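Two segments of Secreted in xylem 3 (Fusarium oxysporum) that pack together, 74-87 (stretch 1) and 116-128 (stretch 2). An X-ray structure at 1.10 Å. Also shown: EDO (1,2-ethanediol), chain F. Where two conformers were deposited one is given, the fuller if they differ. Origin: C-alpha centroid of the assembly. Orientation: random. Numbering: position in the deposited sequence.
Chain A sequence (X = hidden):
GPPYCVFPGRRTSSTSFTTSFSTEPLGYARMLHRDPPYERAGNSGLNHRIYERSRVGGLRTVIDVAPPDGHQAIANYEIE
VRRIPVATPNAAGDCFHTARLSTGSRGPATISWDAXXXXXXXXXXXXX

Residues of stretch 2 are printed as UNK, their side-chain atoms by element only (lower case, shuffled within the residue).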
# COMPACT_ATOMS: atom_id res chain seq x y z
N ILE A 74 -7.22 -4.61 16.06
CA ILE A 74 -8.46 -4.98 16.71
C ILE A 74 -9.43 -5.68 15.80
O ILE A 74 -10.54 -6.06 16.22
CB ILE A 74 -9.16 -3.76 17.37
CG1 ILE A 74 -9.72 -2.79 16.33
CG2 ILE A 74 -8.21 -3.06 18.31
CD1 ILE A 74 -10.42 -1.61 16.95
N ALA A 75 -9.05 -5.87 14.54
CA ALA A 75 -9.87 -6.45 13.48
C ALA A 75 -8.93 -6.93 12.41
O ALA A 75 -7.72 -6.68 12.45
CB ALA A 75 -10.89 -5.45 12.96
N ASN A 76 -9.52 -7.60 11.41
CA ASN A 76 -8.76 -7.97 10.20
C ASN A 76 -8.88 -6.90 9.16
O ASN A 76 -9.95 -6.33 8.97
CB ASN A 76 -9.32 -9.28 9.63
CG ASN A 76 -9.14 -10.44 10.56
OD1 ASN A 76 -8.03 -10.75 10.98
ND2 ASN A 76 -10.25 -11.12 10.87
N TYR A 77 -7.78 -6.64 8.45
CA TYR A 77 -7.74 -5.64 7.39
C TYR A 77 -7.16 -6.22 6.13
O TYR A 77 -6.20 -7.01 6.14
CB TYR A 77 -6.88 -4.42 7.81
CG TYR A 77 -7.37 -3.71 9.04
CD1 TYR A 77 -7.04 -4.20 10.31
CD2 TYR A 77 -8.13 -2.58 8.98
CE1 TYR A 77 -7.47 -3.57 11.44
CE2 TYR A 77 -8.56 -1.92 10.13
CZ TYR A 77 -8.23 -2.41 11.35
OH TYR A 77 -8.61 -1.84 12.53
N GLU A 78 -7.76 -5.80 5.01
CA GLU A 78 -7.32 -6.11 3.66
C GLU A 78 -6.50 -4.93 3.15
O GLU A 78 -6.94 -3.78 3.25
CB GLU A 78 -8.56 -6.33 2.79
CG GLU A 78 -8.31 -6.59 1.32
CD GLU A 78 -7.72 -7.93 0.99
OE1 GLU A 78 -7.42 -8.73 1.87
OE2 GLU A 78 -7.54 -8.19 -0.23
N ILE A 79 -5.32 -5.21 2.58
CA ILE A 79 -4.43 -4.21 2.04
C ILE A 79 -4.15 -4.60 0.59
O ILE A 79 -3.73 -5.72 0.32
CB ILE A 79 -3.11 -4.17 2.83
CG1 ILE A 79 -3.35 -3.87 4.30
CG2 ILE A 79 -2.16 -3.16 2.22
CD1 ILE A 79 -2.24 -4.33 5.20
N GLU A 80 -4.45 -3.69 -0.35
CA GLU A 80 -4.33 -4.01 -1.78
C GLU A 80 -3.60 -2.93 -2.50
O GLU A 80 -3.86 -1.74 -2.28
CB GLU A 80 -5.72 -4.22 -2.40
CG GLU A 80 -6.52 -5.31 -1.76
CD GLU A 80 -7.89 -5.58 -2.36
OE1 GLU A 80 -8.37 -4.82 -3.23
OE2 GLU A 80 -8.47 -6.63 -1.96
N VAL A 81 -2.77 -3.35 -3.46
CA VAL A 81 -2.14 -2.44 -4.40
C VAL A 81 -2.52 -2.86 -5.82
O VAL A 81 -2.29 -4.02 -6.21
CB VAL A 81 -0.61 -2.43 -4.26
CG1 VAL A 81 0.02 -1.53 -5.31
CG2 VAL A 81 -0.21 -2.01 -2.86
N ARG A 82 -3.06 -1.91 -6.58
CA ARG A 82 -3.23 -2.06 -8.02
C ARG A 82 -2.20 -1.19 -8.72
O ARG A 82 -1.77 -0.17 -8.19
CB ARG A 82 -4.64 -1.66 -8.46
CG ARG A 82 -5.70 -2.52 -7.78
CD ARG A 82 -7.11 -2.26 -8.25
NE ARG A 82 -7.30 -2.78 -9.56
CZ ARG A 82 -7.43 -2.10 -10.71
NH1 ARG A 82 -7.33 -0.80 -10.81
NH2 ARG A 82 -7.64 -2.82 -11.75
N ARG A 83 -1.80 -1.62 -9.92
CA ARG A 83 -0.90 -0.80 -10.74
C ARG A 83 -1.58 -0.52 -12.08
O ARG A 83 -2.19 -1.42 -12.68
CB ARG A 83 0.48 -1.43 -10.90
CG ARG A 83 0.52 -2.72 -11.70
CD ARG A 83 1.95 -3.24 -11.83
NE ARG A 83 2.00 -4.45 -12.62
CZ ARG A 83 3.11 -5.08 -12.98
NH1 ARG A 83 4.29 -4.55 -12.68
NH2 ARG A 83 3.05 -6.20 -13.68
N ILE A 84 -1.45 0.73 -12.54
CA ILE A 84 -2.04 1.12 -13.81
C ILE A 84 -0.92 1.65 -14.69
O ILE A 84 -0.22 2.61 -14.31
CB ILE A 84 -3.14 2.14 -13.68
CG1 ILE A 84 -4.23 1.64 -12.74
CG2 ILE A 84 -3.75 2.46 -15.07
CD1 ILE A 84 -5.46 2.51 -12.70
N PRO A 85 -0.69 1.04 -15.87
CA PRO A 85 0.30 1.53 -16.83
C PRO A 85 0.16 3.02 -17.06
O PRO A 85 -0.95 3.46 -17.32
CB PRO A 85 -0.03 0.72 -18.09
CG PRO A 85 -0.45 -0.62 -17.54
CD PRO A 85 -1.27 -0.25 -16.33
N VAL A 86 1.26 3.77 -17.09
CA VAL A 86 1.19 5.18 -17.41
C VAL A 86 0.83 5.38 -18.89
O VAL A 86 0.98 4.51 -19.74
CB VAL A 86 2.51 5.94 -17.07
CG1 VAL A 86 2.83 5.84 -15.59
CG2 VAL A 86 3.68 5.46 -17.93
N ALA A 87 0.33 6.57 -19.16
CA ALA A 87 0.09 7.07 -20.52
C ALA A 87 -0.80 6.16 -21.32
O ALA A 87 -0.64 5.99 -22.53
CB ALA A 87 1.37 7.36 -21.23
N UNK A 116 9.47 0.71 -10.19
CA UNK A 116 9.17 0.86 -11.61
C UNK A 116 8.35 2.12 -11.81
O UNK A 116 7.23 2.24 -11.31
o UNK A 116 8.27 0.68 -14.31
c UNK A 116 8.31 -0.37 -13.70
o UNK A 116 8.22 -1.48 -14.31
c UNK A 116 8.48 -0.38 -12.16
N UNK A 117 8.92 3.06 -12.57
CA UNK A 117 8.29 4.34 -12.83
C UNK A 117 7.19 4.31 -13.88
O UNK A 117 6.51 5.31 -14.08
c UNK A 117 9.34 5.36 -13.27
N UNK A 118 6.97 3.17 -14.52
CA UNK A 118 6.05 3.04 -15.66
C UNK A 118 4.62 2.71 -15.26
O UNK A 118 3.81 2.44 -16.14
o UNK A 118 6.45 0.67 -16.22
c UNK A 118 6.56 2.00 -16.67
N UNK A 119 4.32 2.68 -13.96
CA UNK A 119 2.96 2.49 -13.47
C UNK A 119 2.67 3.53 -12.41
O UNK A 119 3.57 3.98 -11.71
c UNK A 119 4.28 -0.55 -13.93
c UNK A 119 2.80 1.11 -12.82
c UNK A 119 3.41 -2.27 -15.34
c UNK A 119 4.48 -1.65 -14.75
o UNK A 119 3.59 -3.37 -16.15
c UNK A 119 3.01 -0.04 -13.72
c UNK A 119 1.94 -0.66 -14.34
c UNK A 119 2.13 -1.79 -15.15
N UNK A 120 1.39 3.85 -12.26
CA UNK A 120 0.88 4.53 -11.08
C UNK A 120 0.29 3.47 -10.16
O UNK A 120 -0.35 2.52 -10.63
o UNK A 120 0.29 6.45 -12.48
c UNK A 120 -0.22 5.56 -11.46
c UNK A 120 -0.69 6.38 -10.28
N UNK A 121 0.49 3.64 -8.85
CA UNK A 121 0.10 2.64 -7.87
C UNK A 121 -1.04 3.16 -7.02
O UNK A 121 -1.05 4.33 -6.62
c UNK A 121 4.50 2.15 -9.05
c UNK A 121 4.48 0.86 -9.49
c UNK A 121 3.48 2.59 -8.22
c UNK A 121 3.48 -0.00 -9.09
c UNK A 121 1.33 2.28 -6.98
c UNK A 121 2.45 1.77 -7.82
o UNK A 121 5.46 0.36 -10.33
c UNK A 121 2.46 0.47 -8.27
N UNK A 122 -1.99 2.27 -6.72
CA UNK A 122 -3.21 2.62 -5.97
C UNK A 122 -3.31 1.70 -4.78
O UNK A 122 -3.49 0.49 -4.95
c UNK A 122 -5.09 5.59 -9.00
c UNK A 122 -3.62 4.12 -10.23
c UNK A 122 -5.13 4.64 -7.95
c UNK A 122 -4.31 5.30 -10.11
c UNK A 122 -3.65 3.22 -9.18
c UNK A 122 -4.42 3.46 -8.03
o UNK A 122 -4.27 6.20 -11.16
c UNK A 122 -4.45 2.49 -6.87
N UNK A 123 -3.21 2.26 -3.58
CA UNK A 123 -3.26 1.52 -2.34
C UNK A 123 -4.64 1.69 -1.70
O UNK A 123 -5.14 2.81 -1.59
c UNK A 123 -1.25 2.42 0.91
c UNK A 123 -2.22 1.61 0.07
c UNK A 123 -2.21 2.09 -1.37
c UNK A 123 -1.92 0.12 0.15
N UNK A 124 -5.20 0.57 -1.25
CA UNK A 124 -6.45 0.59 -0.45
C UNK A 124 -6.20 -0.22 0.80
O UNK A 124 -5.67 -1.34 0.73
c UNK A 124 -7.63 0.01 -1.22
o UNK A 124 -7.82 0.71 -2.45
c UNK A 124 -8.92 0.10 -0.42
N UNK A 125 -6.62 0.32 1.94
CA UNK A 125 -6.60 -0.37 3.25
C UNK A 125 -8.03 -0.35 3.75
O UNK A 125 -8.64 0.74 3.85
c UNK A 125 -5.71 -0.35 5.59
c UNK A 125 -5.69 0.34 4.25
c UNK A 125 -4.24 0.44 3.73
c UNK A 125 -3.33 1.34 4.55
N UNK A 126 -8.58 -1.51 4.12
CA UNK A 126 -9.96 -1.57 4.62
C UNK A 126 -10.14 -2.67 5.62
O UNK A 126 -9.66 -3.76 5.42
c UNK A 126 -10.91 -1.79 3.45
o UNK A 126 -12.24 -1.71 3.89
N UNK A 127 -10.91 -2.40 6.65
CA UNK A 127 -11.35 -3.46 7.55
C UNK A 127 -12.20 -4.45 6.83
O UNK A 127 -13.01 -4.06 6.01
c UNK A 127 -12.52 -3.90 9.77
o UNK A 127 -13.73 -4.20 11.80
c UNK A 127 -12.10 -2.86 8.76
o UNK A 127 -13.37 -2.10 11.12
c UNK A 127 -13.26 -3.37 10.99
N UNK A 128 -12.03 -5.73 7.15
CA UNK A 128 -12.93 -6.75 6.59
C UNK A 128 -14.40 -6.51 6.94
O UNK A 128 -14.63 -6.20 8.12
OXT UNK A 128 -15.35 -6.73 6.17
o UNK A 128 -11.29 -10.00 6.80
c UNK A 128 -12.70 -8.13 7.14
o UNK A 128 -11.05 -8.17 5.54
c UNK A 128 -11.59 -8.82 6.45
C1 EDO F . -17.26 -3.42 11.42
O1 EDO F . -17.52 -3.29 9.99
C2 EDO F . -16.88 -2.07 12.03
O2 EDO F . -16.07 -1.30 11.16
O HOH W 1 -12.78 -10.40 9.54
O HOH W 2 5.51 -2.41 -11.22
O HOH W 3 -0.86 5.41 -14.64

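Position 116 carries two carbons, the second bearing two oxygens, and its side chain makes no contact with the first stretch; this short carboxylate is Asp116. A single carbon at 117 defines Ala117, whose CB points away from the partner. At 118 one carbon is followed by one oxygen, the pattern of a serine. Ser118 turns back on its own stretch, its N and OG donating to Asp116 OD1 at 2.8 and 2.6 Å, while its backbone O accepts from Val86 N at 3.0 Å.

Position 119 has one carbon leading to a six-carbon ring that bears an oxygen, and the flat side chain of Arg83 covers one ring face. It is Tyr119. The guanidinium of Arg83 stacks on the ring with planes 8° apart, and Arg83 CD sits 3.6 Å from the ring centroid; Pro85 CG also approaches, 3.7 Å from Tyr119 CE2.

At 120 the first side-chain carbon holds one oxygen and one carbon, and a water lies within reach of that oxygen. The fork could be isosteric with valine, but an oxygen arm makes it Thr120. Water 3 joins Thr120 OG1 (2.7 Å) to Ile84 O (2.9 Å).

Position 121 again shows a ring of six carbons with an oxygen, near the CB of Arg83 and a methyl of Val81: Tyr121. Its OH donates to Asp116 O at 2.8 Å and accepts from water 2 at 2.9 Å, which in turn accepts from Arg83 NH1 at 2.9 Å. A third such ring at 122 lies on the other face of the sheet, beside Ile84. This is Tyr122, with CE1 3.5 Å from Ile84 CD1.

Four carbons forked at the second, set against Ile79 and Val81, identify position 123 as leucine. Leu123 CD1 lies 3.9 Å from Ile79 CG2 and 4.1 Å from Val81 CG2. At 124 one carbon carries an oxygen and a carbon opposite Glu80, giving Thr124. Position 125 has four carbons forked at the first, one arm two carbons long, facing Ile79; it is Ile125, with CG1 4.4 Å from Ile79 CG2.

One carbon and one oxygen at 126, paired with Glu78, make Ser126. Three carbons ending in two oxygens at 127, close to Ala75 and Tyr77, make Glu127: OE2 is 3.3 Å from Ala75 CB, and OE1 accepts from ethanediol O2 at 2.8 Å. Position 128 has two carbons, two oxygens and a terminal OXT, with Asn76 beside it. It is Asp128, whose OD2 accepts from water 1 at 3.1 Å, a water held by Asn76 ND2 at 2.9 Å.

The contact is an antiparallel strand pair fastened by backbone hydrogen bonds, from Asp128 N to Asn76 O (2.8 Å) through to Val86 N. Pairs such as Glu80 and Thr124 bond both ways, N to O at 2.9 Å. Alternation puts Ile79, Val81, Leu123 and Ile125 together on one buried face, while the Arg83–Tyr119 stack adds a side-chain clasp near one end.

Stretch 2, residues 116-128: DASYTYYLTISED
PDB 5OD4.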